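Local structure of putative isomerase (Streptomyces coelicolor A3, 2OQH) at residues 253-256 with 257-261; 285-289 with 290-294; 275-278 with 279-283. The protein probably acts on sugar acids as a member of the enolase superfamily, perhaps dehydrating D-glucarate to 5-dehydro-4-deoxy-D-glucarate. One frame throughout, in Å; residues are numbered along the deposited sequence.

All three contacts lie in the TIM-barrel domain of the enolase fold, and along the chain they run in the order 1, 3, 2. Interaction 1 occupies helix 252-260; interaction 3 starts helix 277-289, and interaction 2 ends it and leads into strand 293-296. Centres of interactions 1 and 2 are about 13 Å apart, as are those of 2 and 3, while 1 and 3 stand about 17 Å apart. Two neighbouring barrel helices meet here: Phe255 and Met259 of interaction 1 pack on His286, Phe290 and Leu292 of interaction 2. Met294 of interaction 2 turns back to Thr280 and Leu283 of interaction 3, tying the strand to the helix before it.

Interaction 1: 253-256 with 257-261; sequences EDFA and PAMRL
Phe255 and Met259 make a Met-aromatic contact one turn apart on helix 252-260, which connects strands 243-245 and 266-269 in a beta-alpha-beta unit of the TIM barrel. Phe255 holds CG anti to its own backbone N (chi1 -158°), and its ring slants across the side chain of Met259, a selenomethionine. The closest touch between the two side chains is from CG of Met259 to CE2 of Phe255, at 3.4 Å. Further out the Met259 chain bends at its second and third torsions, which brings SE obliquely to the ring, 4.5 Å from the Phe255 centroid and 34° off the ring normal. The Phe255 ring also meets His286 edge-to-face and packs on Phe290, while Met259 reaches Phe290 and Leu292, so the pair packs against the C-terminal end of helix 277-289 and the turn after it.

The backbone underneath is helical: Ala258 N bonds to Asp254 O, Met259 N to Phe255 O at 2.9 Å, and Arg260 N to Ala256 O with an N-H...O angle of 170°. Asp254 turns its carboxylate back along the chain, where OD2 accepts a hydrogen bond from Val250 N.

Pro257 interrupts the pattern. Its N carries no hydrogen for the turn before, and the helix kinks there; the ring carbon CD takes the place of a donor beside Glu253 O, 3.5 Å away. The ring also presses on the preceding residue, with Pro257 CD only 3.2 Å from Ala256 CB, tighter than a usual carbon-carbon contact.

Interaction 2: 285-289 with 290-294; sequences AHCET and FGLGM
His286 O receives the N-H of Phe290 at 3.1 Å, a last ordinary turn of helix 277-289. The same oxygen lies at the edge of the Phe290 ring, in its plane, 3.5 Å from CD2. The imidazole of His286 is used in another direction: its ND1 bonds back to Ala282 O, and its ring meets Phe252.

Cys287 comes next, and uses both its backbone and its side chain. Its carbonyl O takes the N-H of Leu292 in a short, nearly straight bond of 2.7 Å (176° at the hydrogen). On the buried side, Cys287 CB packs on Leu292 CB, while SG, placed beside its own backbone N (chi1 -70°), reaches Met294 CB at 4.0 Å and so contacts the start of strand 293-296.

Glu288 contributes its backbone, with Gly291 N bonding weakly to Glu288 O at 3.3 Å. Thr289 closes the helix; its methyl CG2 lies 4.0 Å from CD2 of the Phe290 ring, and the two side chains cross at a slant.

Beyond it Gly291 adopts positive phi, which lets the chain reverse toward the barrel, where Gly293 pairs by backbone bonds with Asp265 and Ile267. The pair of bonds, Leu292 N to Cys287 O spanning Gly291 N to Glu288 O, with Gly291 as the C-prime residue, makes this a Schellman motif, here ending a TIM-barrel helix just before its next strand.

Interaction 3: 275-278 with 279-283; sequences GGIA and ATKAL
Gly276 O is gripped twice by Thr280 in the first turn of helix 277-289, a TIM-barrel helix whose N-cap position is Gly276. The hydroxyl OG1 of Thr280 donates to that oxygen at 3.0 Å, and the backbone N of the same residue adds a weak bond at 3.4 Å. The hydroxyl gets there because chi1 of -59° sets OG1 beside the backbone N, facing back down the helix. A valine here would probably cost Gly276 O its hydroxyl donor, leaving the weak backbone bond as this residue's hold on it.

The next turns follow the regular pattern, Lys281 N to Ile277 O at 3.0 Å and Ala282 N to Ala278 O at 2.8 Å. Around this shell, Asp101 OD2 accepts the N-H of Ile277, linking the helix start to helix 85-112. Gly275 and Gly276 take up backbone conformations in which a CB would collide with the carbonyl oxygen before it. Thr280 also packs on Val271, Val312 and Met294. Lys281 folds its chain (chi2 -71°, chi3 -69°) before sending NZ to Ser315 OG, Thr316 OG1 and Leu120 O, while its CG rests 3.4 Å from Ile277 O.

Interaction 1: 253-256 with 257-261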
loop_
_atom_site.group_PDB
_atom_site.type_symbol
_atom_site.label_atom_id
_atom_site.label_comp_id
_atom_site.label_asym_id
_atom_site.label_seq_id
_atom_site.Cartn_x
_atom_site.Cartn_y
_atom_site.Cartn_z
ATOM N N GLU A 253 4.427 -17.461 3.679
ATOM C CA GLU A 253 4.051 -18.851 3.436
ATOM C C GLU A 253 3.666 -19.069 1.973
ATOM O O GLU A 253 3.674 -20.201 1.493
ATOM C CB GLU A 253 2.890 -19.279 4.339
ATOM C CG GLU A 253 3.285 -19.462 5.794
ATOM C CD GLU A 253 3.077 -18.213 6.646
ATOM O OE1 GLU A 253 3.234 -17.080 6.140
ATOM O OE2 GLU A 253 2.767 -18.378 7.847
ATOM N N ASP A 254 3.336 -17.981 1.276
ATOM C CA ASP A 254 2.956 -18.038 -0.139
ATOM C C ASP A 254 4.154 -17.891 -1.072
ATOM O O ASP A 254 4.086 -18.260 -2.238
ATOM C CB ASP A 254 2.000 -16.903 -0.507
ATOM C CG ASP A 254 0.673 -16.985 0.201
ATOM O OD1 ASP A 254 0.293 -18.075 0.681
ATOM O OD2 ASP A 254 -0.001 -15.934 0.253
ATOM N N PHE A 255 5.243 -17.335 -0.554
ATOM C CA PHE A 255 6.411 -17.077 -1.378
ATOM C C PHE A 255 7.072 -18.269 -2.071
ATOM O O PHE A 255 7.176 -18.285 -3.292
ATOM C CB PHE A 255 7.468 -16.326 -0.575
ATOM C CG PHE A 255 8.443 -15.581 -1.433
ATOM C CD1 PHE A 255 8.147 -14.300 -1.888
ATOM C CD2 PHE A 255 9.645 -16.175 -1.822
ATOM C CE1 PHE A 255 9.033 -13.611 -2.724
ATOM C CE2 PHE A 255 10.541 -15.501 -2.659
ATOM C CZ PHE A 255 10.234 -14.212 -3.111
ATOM N N ALA A 256 7.538 -19.242 -1.295
ATOM C CA ALA A 256 8.198 -20.418 -1.855
ATOM C C ALA A 256 7.337 -21.086 -2.928
ATOM O O ALA A 256 7.805 -21.331 -4.036
ATOM C CB ALA A 256 8.537 -21.408 -0.750
ATOM N N PRO A 257 6.068 -21.392 -2.612
ATOM C CA PRO A 257 5.217 -22.026 -3.623
ATOM C C PRO A 257 5.102 -21.173 -4.898
ATOM O O PRO A 257 5.194 -21.692 -6.006
ATOM C CB PRO A 257 3.882 -22.177 -2.900
ATOM C CG PRO A 257 4.300 -22.363 -1.474
ATOM C CD PRO A 257 5.365 -21.309 -1.319
ATOM N N ALA A 258 4.911 -19.866 -4.738
ATOM C CA ALA A 258 4.789 -18.976 -5.892
ATOM C C ALA A 258 6.052 -18.995 -6.755
ATOM O O ALA A 258 5.976 -18.925 -7.981
ATOM C CB ALA A 258 4.499 -17.548 -5.433
HETATM N N MSE A 259 7.210 -19.075 -6.116
HETATM C CA MSE A 259 8.459 -19.102 -6.864
HETATM C C MSE A 259 8.619 -20.433 -7.589
HETATM O O MSE A 259 8.969 -20.463 -8.761
HETATM C CB MSE A 259 9.654 -18.877 -5.933
HETATM C CG MSE A 259 9.663 -17.519 -5.256
HETATM SE SE MSE A 259 9.793 -16.088 -6.547
HETATM C CE MSE A 259 7.903 -15.688 -6.775
ATOM N N ARG A 260 8.353 -21.537 -6.902
ATOM C CA ARG A 260 8.504 -22.840 -7.545
ATOM C C ARG A 260 7.541 -23.030 -8.711
ATOM O O ARG A 260 7.842 -23.759 -9.656
ATOM C CB ARG A 260 8.317 -23.973 -6.539
ATOM C CG ARG A 260 9.483 -24.155 -5.598
ATOM C CD ARG A 260 9.387 -25.487 -4.871
ATOM N NE ARG A 260 10.390 -25.596 -3.817
ATOM C CZ ARG A 260 11.703 -25.680 -4.022
ATOM N NH1 ARG A 260 12.196 -25.678 -5.255
ATOM N NH2 ARG A 260 12.521 -25.736 -2.982
ATOM N N LEU A 261 6.386 -22.378 -8.644
ATOM C CA LEU A 261 5.394 -22.489 -9.707
ATOM C C LEU A 261 5.491 -21.353 -10.724
ATOM O O LEU A 261 4.685 -21.284 -11.649
ATOM C CB LEU A 261 3.980 -22.534 -9.112
ATOM C CG LEU A 261 3.675 -23.731 -8.201
ATOM C CD1 LEU A 261 2.246 -23.634 -7.703
ATOM C CD2 LEU A 261 3.879 -25.034 -8.951
#

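Interaction 2: 285-289 with 290-294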
loop_
_atom_site.group_PDB
_atom_site.type_symbol
_atom_site.label_atom_id
_atom_site.label_comp_id
_atom_site.label_asym_id
_atom_site.label_seq_id
_atom_site.Cartn_x
_atom_site.Cartn_y
_atom_site.Cartn_z
ATOM N N ALA A 285 14.160 -7.921 0.193
ATOM C CA ALA A 285 15.332 -8.774 0.048
ATOM C C ALA A 285 14.956 -9.999 -0.796
ATOM O O ALA A 285 15.673 -10.365 -1.726
ATOM C CB ALA A 285 15.838 -9.210 1.426
ATOM N N HIS A 286 13.827 -10.624 -0.459
ATOM C CA HIS A 286 13.348 -11.797 -1.191
ATOM C C HIS A 286 13.189 -11.500 -2.681
ATOM O O HIS A 286 13.555 -12.314 -3.529
ATOM C CB HIS A 286 12.001 -12.278 -0.634
ATOM C CG HIS A 286 12.107 -13.089 0.626
ATOM N ND1 HIS A 286 12.644 -12.593 1.793
ATOM C CD2 HIS A 286 11.695 -14.349 0.908
ATOM C CE1 HIS A 286 12.553 -13.509 2.742
ATOM N NE2 HIS A 286 11.981 -14.585 2.231
ATOM N N CYS A 287 12.630 -10.338 -3.003
ATOM C CA CYS A 287 12.434 -9.976 -4.402
ATOM C C CYS A 287 13.746 -9.836 -5.178
ATOM O O CYS A 287 13.838 -10.264 -6.332
ATOM C CB CYS A 287 11.635 -8.680 -4.510
ATOM S SG CYS A 287 9.918 -8.856 -4.028
ATOM N N GLU A 288 14.749 -9.229 -4.558
ATOM C CA GLU A 288 16.033 -9.059 -5.226
ATOM C C GLU A 288 16.690 -10.417 -5.456
ATOM O O GLU A 288 17.280 -10.658 -6.505
ATOM C CB GLU A 288 16.961 -8.172 -4.395
ATOM C CG GLU A 288 16.411 -6.779 -4.138
ATOM C CD GLU A 288 17.431 -5.869 -3.481
ATOM O OE1 GLU A 288 18.117 -6.324 -2.542
ATOM O OE2 GLU A 288 17.540 -4.697 -3.897
ATOM N N THR A 289 16.579 -11.302 -4.470
ATOM C CA THR A 289 17.172 -12.632 -4.569
ATOM C C THR A 289 16.563 -13.418 -5.722
ATOM O O THR A 289 17.258 -14.146 -6.428
ATOM C CB THR A 289 16.966 -13.432 -3.262
ATOM O OG1 THR A 289 17.642 -12.770 -2.188
ATOM C CG2 THR A 289 17.513 -14.860 -3.402
ATOM N N PHE A 290 15.264 -13.255 -5.930
ATOM C CA PHE A 290 14.595 -13.988 -6.989
ATOM C C PHE A 290 14.346 -13.202 -8.256
ATOM O O PHE A 290 13.564 -13.619 -9.105
ATOM C CB PHE A 290 13.287 -14.557 -6.455
ATOM C CG PHE A 290 13.478 -15.805 -5.642
ATOM C CD1 PHE A 290 13.494 -17.056 -6.263
ATOM C CD2 PHE A 290 13.684 -15.735 -4.267
ATOM C CE1 PHE A 290 13.736 -18.228 -5.522
ATOM C CE2 PHE A 290 13.927 -16.900 -3.516
ATOM C CZ PHE A 290 13.944 -18.148 -4.155
ATOM N N GLY A 291 15.030 -12.072 -8.388
ATOM C CA GLY A 291 14.870 -11.252 -9.574
ATOM C C GLY A 291 13.437 -10.829 -9.844
ATOM O O GLY A 291 12.966 -10.892 -10.976
ATOM N N LEU A 292 12.739 -10.406 -8.798
ATOM C CA LEU A 292 11.365 -9.956 -8.943
ATOM C C LEU A 292 11.315 -8.450 -8.792
ATOM O O LEU A 292 12.112 -7.872 -8.058
ATOM C CB LEU A 292 10.475 -10.559 -7.855
ATOM C CG LEU A 292 10.373 -12.072 -7.703
ATOM C CD1 LEU A 292 9.415 -12.374 -6.562
ATOM C CD2 LEU A 292 9.896 -12.707 -9.009
ATOM N N GLY A 293 10.390 -7.811 -9.496
ATOM C CA GLY A 293 10.236 -6.385 -9.332
ATOM C C GLY A 293 9.414 -6.254 -8.059
ATOM O O GLY A 293 8.874 -7.251 -7.569
HETATM N N MSE A 294 9.327 -5.051 -7.503
HETATM C CA MSE A 294 8.536 -4.828 -6.295
HETATM C C MSE A 294 7.997 -3.408 -6.292
HETATM O O MSE A 294 8.608 -2.500 -6.843
HETATM C CB MSE A 294 9.373 -5.035 -5.022
HETATM C CG MSE A 294 8.580 -4.802 -3.727
HETATM SE SE MSE A 294 9.617 -4.891 -2.076
HETATM C CE MSE A 294 8.145 -5.071 -0.831
#

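Interaction 3: 275-278 with 279-283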
loop_
_atom_site.group_PDB
_atom_site.type_symbol
_atom_site.label_atom_id
_atom_site.label_comp_id
_atom_site.label_asym_id
_atom_site.label_seq_id
_atom_site.Cartn_x
_atom_site.Cartn_y
_atom_site.Cartn_z
ATOM N N GLY A 275 2.002 -7.123 8.018
ATOM C CA GLY A 275 2.208 -7.044 9.451
ATOM C C GLY A 275 3.296 -6.155 10.023
ATOM O O GLY A 275 3.426 -6.072 11.246
ATOM N N GLY A 276 4.078 -5.488 9.183
ATOM C CA GLY A 276 5.116 -4.635 9.733
ATOM C C GLY A 276 6.174 -4.146 8.767
ATOM O O GLY A 276 6.210 -4.531 7.593
ATOM N N ILE A 277 7.049 -3.290 9.284
ATOM C CA ILE A 277 8.125 -2.705 8.505
ATOM C C ILE A 277 9.251 -3.686 8.197
ATOM O O ILE A 277 9.713 -3.763 7.059
ATOM C CB ILE A 277 8.687 -1.468 9.224
ATOM C CG1 ILE A 277 7.635 -0.351 9.177
ATOM C CG2 ILE A 277 10.012 -1.040 8.601
ATOM C CD1 ILE A 277 8.056 0.933 9.826
ATOM N N ALA A 278 9.692 -4.429 9.206
ATOM C CA ALA A 278 10.760 -5.397 9.002
ATOM C C ALA A 278 10.334 -6.453 7.981
ATOM O O ALA A 278 11.132 -6.853 7.135
ATOM C CB ALA A 278 11.138 -6.061 10.324
ATOM N N ALA A 279 9.081 -6.899 8.055
ATOM C CA ALA A 279 8.590 -7.905 7.115
ATOM C C ALA A 279 8.658 -7.383 5.685
ATOM O O ALA A 279 8.955 -8.130 4.760
ATOM C CB ALA A 279 7.166 -8.297 7.455
ATOM N N THR A 280 8.380 -6.094 5.512
ATOM C CA THR A 280 8.402 -5.478 4.194
ATOM C C THR A 280 9.840 -5.329 3.695
ATOM O O THR A 280 10.105 -5.524 2.512
ATOM C CB THR A 280 7.681 -4.116 4.219
ATOM O OG1 THR A 280 6.328 -4.314 4.653
ATOM C CG2 THR A 280 7.673 -3.483 2.839
ATOM N N LYS A 281 10.765 -4.992 4.591
ATOM C CA LYS A 281 12.173 -4.884 4.204
ATOM C C LYS A 281 12.637 -6.294 3.832
ATOM O O LYS A 281 13.430 -6.480 2.909
ATOM C CB LYS A 281 13.029 -4.364 5.363
ATOM C CG LYS A 281 12.737 -2.929 5.784
ATOM C CD LYS A 281 13.224 -1.941 4.744
ATOM C CE LYS A 281 14.745 -1.913 4.683
ATOM N NZ LYS A 281 15.227 -0.818 3.807
ATOM N N ALA A 282 12.137 -7.283 4.564
ATOM C CA ALA A 282 12.482 -8.676 4.306
ATOM C C ALA A 282 12.009 -9.063 2.902
ATOM O O ALA A 282 12.754 -9.655 2.118
ATOM C CB ALA A 282 11.827 -9.576 5.345
ATOM N N LEU A 283 10.765 -8.714 2.595
ATOM C CA LEU A 283 10.188 -9.018 1.296
ATOM C C LEU A 283 11.016 -8.401 0.171
ATOM O O LEU A 283 11.187 -9.007 -0.892
ATOM C CB LEU A 283 8.742 -8.516 1.236
ATOM C CG LEU A 283 7.945 -8.768 -0.047
ATOM C CD1 LEU A 283 8.097 -10.220 -0.497
ATOM C CD2 LEU A 283 6.479 -8.428 0.207
#